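Local coordinates for flagellar motor switch protein fliG (Aquifex aeolicus, PDB 3HJL) that probably forms part of the rotor-mounted switch complex at the base of the flagellar basal body, which sets the direction of flagellar rotation, at residues D250-L255 against L279-K284. Sequence-based numbering, arbitrary orientation.
Sequences DIIEIL and LSNMSK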
ATOM      1  N   ASP A 250      -7.608  32.883 -36.259  1.00 57.04           N
ATOM      2  CA  ASP A 250      -7.973  31.691 -35.473  1.00 62.90           C
ATOM      3  C   ASP A 250      -9.142  31.970 -34.529  1.00 64.50           C
ATOM      4  O   ASP A 250     -10.042  31.144 -34.381  1.00 64.89           O
ATOM      5  CB  ASP A 250      -6.783  31.212 -34.633  1.00 62.53           C
ATOM      6  CG  ASP A 250      -5.606  30.743 -35.473  1.00 59.54           C
ATOM      7  OD1 ASP A 250      -5.534  31.078 -36.675  1.00 56.20           O
ATOM      8  OD2 ASP A 250      -4.742  30.043 -34.911  1.00 63.09           O
ATOM      9  N   ILE A 251      -9.103  33.143 -33.899  1.00 66.64           N
ATOM     10  CA  ILE A 251     -10.138  33.591 -32.965  1.00 64.71           C
ATOM     11  C   ILE A 251     -11.489  33.759 -33.664  1.00 62.72           C
ATOM     12  O   ILE A 251     -12.517  33.394 -33.103  1.00 63.62           O
ATOM     13  CB  ILE A 251      -9.729  34.924 -32.285  1.00 65.04           C
ATOM     14  CG1 ILE A 251      -8.473  34.726 -31.432  1.00 63.67           C
ATOM     15  CG2 ILE A 251     -10.862  35.466 -31.399  1.00 64.64           C
ATOM     16  CD1 ILE A 251      -7.572  35.901 -31.470  1.00 72.08           C
ATOM     17  N   ILE A 252     -11.477  34.318 -34.878  1.00 67.41           N
ATOM     18  CA  ILE A 252     -12.702  34.429 -35.707  1.00 67.12           C
ATOM     19  C   ILE A 252     -13.382  33.068 -35.898  1.00 63.04           C
ATOM     20  O   ILE A 252     -14.597  32.954 -35.730  1.00 55.72           O
ATOM     21  CB  ILE A 252     -12.414  35.054 -37.117  1.00 66.30           C
ATOM     22  CG1 ILE A 252     -12.572  36.574 -37.081  1.00 68.19           C
ATOM     23  CG2 ILE A 252     -13.379  34.512 -38.158  1.00 68.41           C
ATOM     24  CD1 ILE A 252     -11.610  37.269 -36.177  1.00 66.10           C
ATOM     25  N   GLU A 253     -12.585  32.043 -36.211  1.00 61.03           N
ATOM     26  CA  GLU A 253     -13.103  30.684 -36.408  1.00 57.66           C
ATOM     27  C   GLU A 253     -13.615  30.053 -35.109  1.00 61.62           C
ATOM     28  O   GLU A 253     -14.561  29.262 -35.134  1.00 58.14           O
ATOM     29  CB  GLU A 253     -12.040  29.784 -37.043  1.00 56.76           C
ATOM     30  CG  GLU A 253     -11.528  30.243 -38.414  1.00 63.28           C
ATOM     31  CD  GLU A 253     -12.622  30.377 -39.468  1.00 64.72           C
ATOM     32  OE1 GLU A 253     -13.641  29.653 -39.395  1.00 62.88           O
ATOM     33  OE2 GLU A 253     -12.449  31.210 -40.380  1.00 70.49           O
ATOM     34  N   ILE A 254     -12.977  30.394 -33.985  1.00 65.26           N
ATOM     35  CA  ILE A 254     -13.416  29.933 -32.663  1.00 64.78           C
ATOM     36  C   ILE A 254     -14.756  30.593 -32.283  1.00 66.15           C
ATOM     37  O   ILE A 254     -15.669  29.921 -31.798  1.00 70.20           O
ATOM     38  CB  ILE A 254     -12.353  30.233 -31.573  1.00 62.38           C
ATOM     39  CG1 ILE A 254     -11.109  29.366 -31.779  1.00 65.58           C
ATOM     40  CG2 ILE A 254     -12.917  29.961 -30.190  1.00 65.64           C
ATOM     41  CD1 ILE A 254      -9.870  29.916 -31.090  1.00 65.10           C
ATOM     42  N   LEU A 255     -14.865  31.902 -32.519  1.00 65.48           N
ATOM     43  CA  LEU A 255     -16.105  32.651 -32.268  1.00 66.22           C
ATOM     44  C   LEU A 255     -17.293  32.152 -33.114  1.00 66.27           C
ATOM     45  O   LEU A 255     -18.450  32.301 -32.712  1.00 68.15           O
ATOM     46  CB  LEU A 255     -15.883  34.151 -32.506  1.00 64.29           C
ATOM     47  CG  LEU A 255     -15.014  34.877 -31.475  1.00 64.85           C
ATOM     48  CD1 LEU A 255     -14.538  36.225 -32.006  1.00 62.12           C
ATOM     49  CD2 LEU A 255     -15.779  35.056 -30.165  1.00 71.11           C
ATOM     50  N   LEU A 279     -12.651  39.811 -27.601  1.00 61.43           N
ATOM     51  CA  LEU A 279     -13.461  41.030 -27.782  1.00 61.00           C
ATOM     52  C   LEU A 279     -13.094  41.871 -29.014  1.00 57.83           C
ATOM     53  O   LEU A 279     -13.979  42.433 -29.661  1.00 69.71           O
ATOM     54  CB  LEU A 279     -13.388  41.917 -26.532  1.00 55.62           C
ATOM     55  CG  LEU A 279     -14.049  41.373 -25.265  1.00 61.68           C
ATOM     56  CD1 LEU A 279     -13.605  42.187 -24.062  1.00 63.84           C
ATOM     57  CD2 LEU A 279     -15.581  41.355 -25.390  1.00 61.84           C
ATOM     58  N   SER A 280     -11.806  41.948 -29.339  1.00 58.82           N
ATOM     59  CA  SER A 280     -11.342  42.725 -30.497  1.00 61.99           C
ATOM     60  C   SER A 280     -11.683  42.087 -31.844  1.00 63.60           C
ATOM     61  O   SER A 280     -11.554  42.742 -32.874  1.00 76.71           O
ATOM     62  CB  SER A 280      -9.833  42.940 -30.429  1.00 63.91           C
ATOM     63  OG  SER A 280      -9.148  41.709 -30.559  1.00 61.77           O
ATOM     64  N   ASN A 281     -12.061  40.807 -31.836  1.00 66.38           N
ATOM     65  CA  ASN A 281     -12.449  40.084 -33.050  1.00 65.68           C
ATOM     66  C   ASN A 281     -13.969  39.951 -33.244  1.00 65.66           C
ATOM     67  O   ASN A 281     -14.420  39.381 -34.240  1.00 69.03           O
ATOM     68  CB  ASN A 281     -11.762  38.715 -33.072  1.00 71.89           C
ATOM     69  CG  ASN A 281     -10.277  38.816 -33.416  1.00 74.46           C
ATOM     70  OD1 ASN A 281      -9.909  39.374 -34.445  1.00 79.49           O
ATOM     71  ND2 ASN A 281      -9.424  38.273 -32.553  1.00 73.62           N
ATOM     72  N   MET A 282     -14.749  40.492 -32.306  1.00 62.94           N
ATOM     73  CA  MET A 282     -16.207  40.585 -32.459  1.00 59.98           C
ATOM     74  C   MET A 282     -16.532  41.944 -33.078  1.00 61.93           C
ATOM     75  O   MET A 282     -15.643  42.782 -33.263  1.00 64.37           O
ATOM     76  CB  MET A 282     -16.909  40.500 -31.097  1.00 59.98           C
ATOM     77  CG  MET A 282     -16.543  39.301 -30.246  1.00 56.43           C
ATOM     78  SD  MET A 282     -17.343  39.385 -28.641  1.00 59.60           S
ATOM     79  CE  MET A 282     -16.478  38.085 -27.761  1.00 52.39           C
ATOM     80  N   SER A 283     -17.809  42.161 -33.383  1.00 60.68           N
ATOM     81  CA  SER A 283     -18.278  43.463 -33.843  1.00 51.53           C
ATOM     82  C   SER A 283     -18.392  44.386 -32.626  1.00 55.10           C
ATOM     83  O   SER A 283     -18.398  43.921 -31.478  1.00 59.93           O
ATOM     84  CB  SER A 283     -19.636  43.332 -34.540  1.00 41.40           C
ATOM     85  OG  SER A 283     -20.595  42.769 -33.664  1.00 49.09           O
ATOM     86  N   LYS A 284     -18.459  45.686 -32.888  1.00 55.12           N
ATOM     87  CA  LYS A 284     -18.575  46.714 -31.845  1.00 61.96           C
ATOM     88  C   LYS A 284     -19.763  46.452 -30.911  1.00 52.48           C
ATOM     89  O   LYS A 284     -19.622  46.497 -29.690  1.00 50.09           O
ATOM     90  CB  LYS A 284     -18.713  48.100 -32.507  1.00 67.18           C
ATOM     91  CG  LYS A 284     -18.806  49.291 -31.550  1.00 68.76           C
ATOM     92  CD  LYS A 284     -18.911  50.604 -32.324  1.00 72.40           C
ATOM     93  CE  LYS A 284     -19.184  51.791 -31.406  1.00 74.97           C
ATOM     94  NZ  LYS A 284     -20.504  51.685 -30.713  1.00 77.35           N
TER
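Asn281 lies against Ile251, Ile252 and Leu255 on one face of helix 248-255, a small example of a polar side chain packed between a type I beta turn (Leu279 to Met282) and a separate helix. Its CB faces the helix, and chi1 of -75° lays the amide along the helix surface toward its start; the side chain crosses each of the three at about a right angle. The two ends of the amide meet different isoleucines: ND2 lies 3.2 Å from Ile251 CD1, and OD1 lies 3.2 Å from Ile252 CD1. Asp248, at the start of the same helix, accepts a hydrogen bond from ND2, which is likely to set which way the amide faces, with a weaker bond to Lys277 O. Leu255 CD1 comes within 3.9 Å of Asn281 CB, while its other methyl, CD2, meets the tip of the extended Met282 chain, 3.9 Å from CE. An alanine in place of Asn281 would keep the CB contacts but lose the amide, which would probably leave Asp248 without its mate and a gap beside the isoleucine methyls. Within the C-terminal domain, the contact sets helix 248-255 against the connection between helices 272-279 and 284-296; Phe278 packs on Ile251 and Leu255, and Met282 also rests on Ala287 and Phe290.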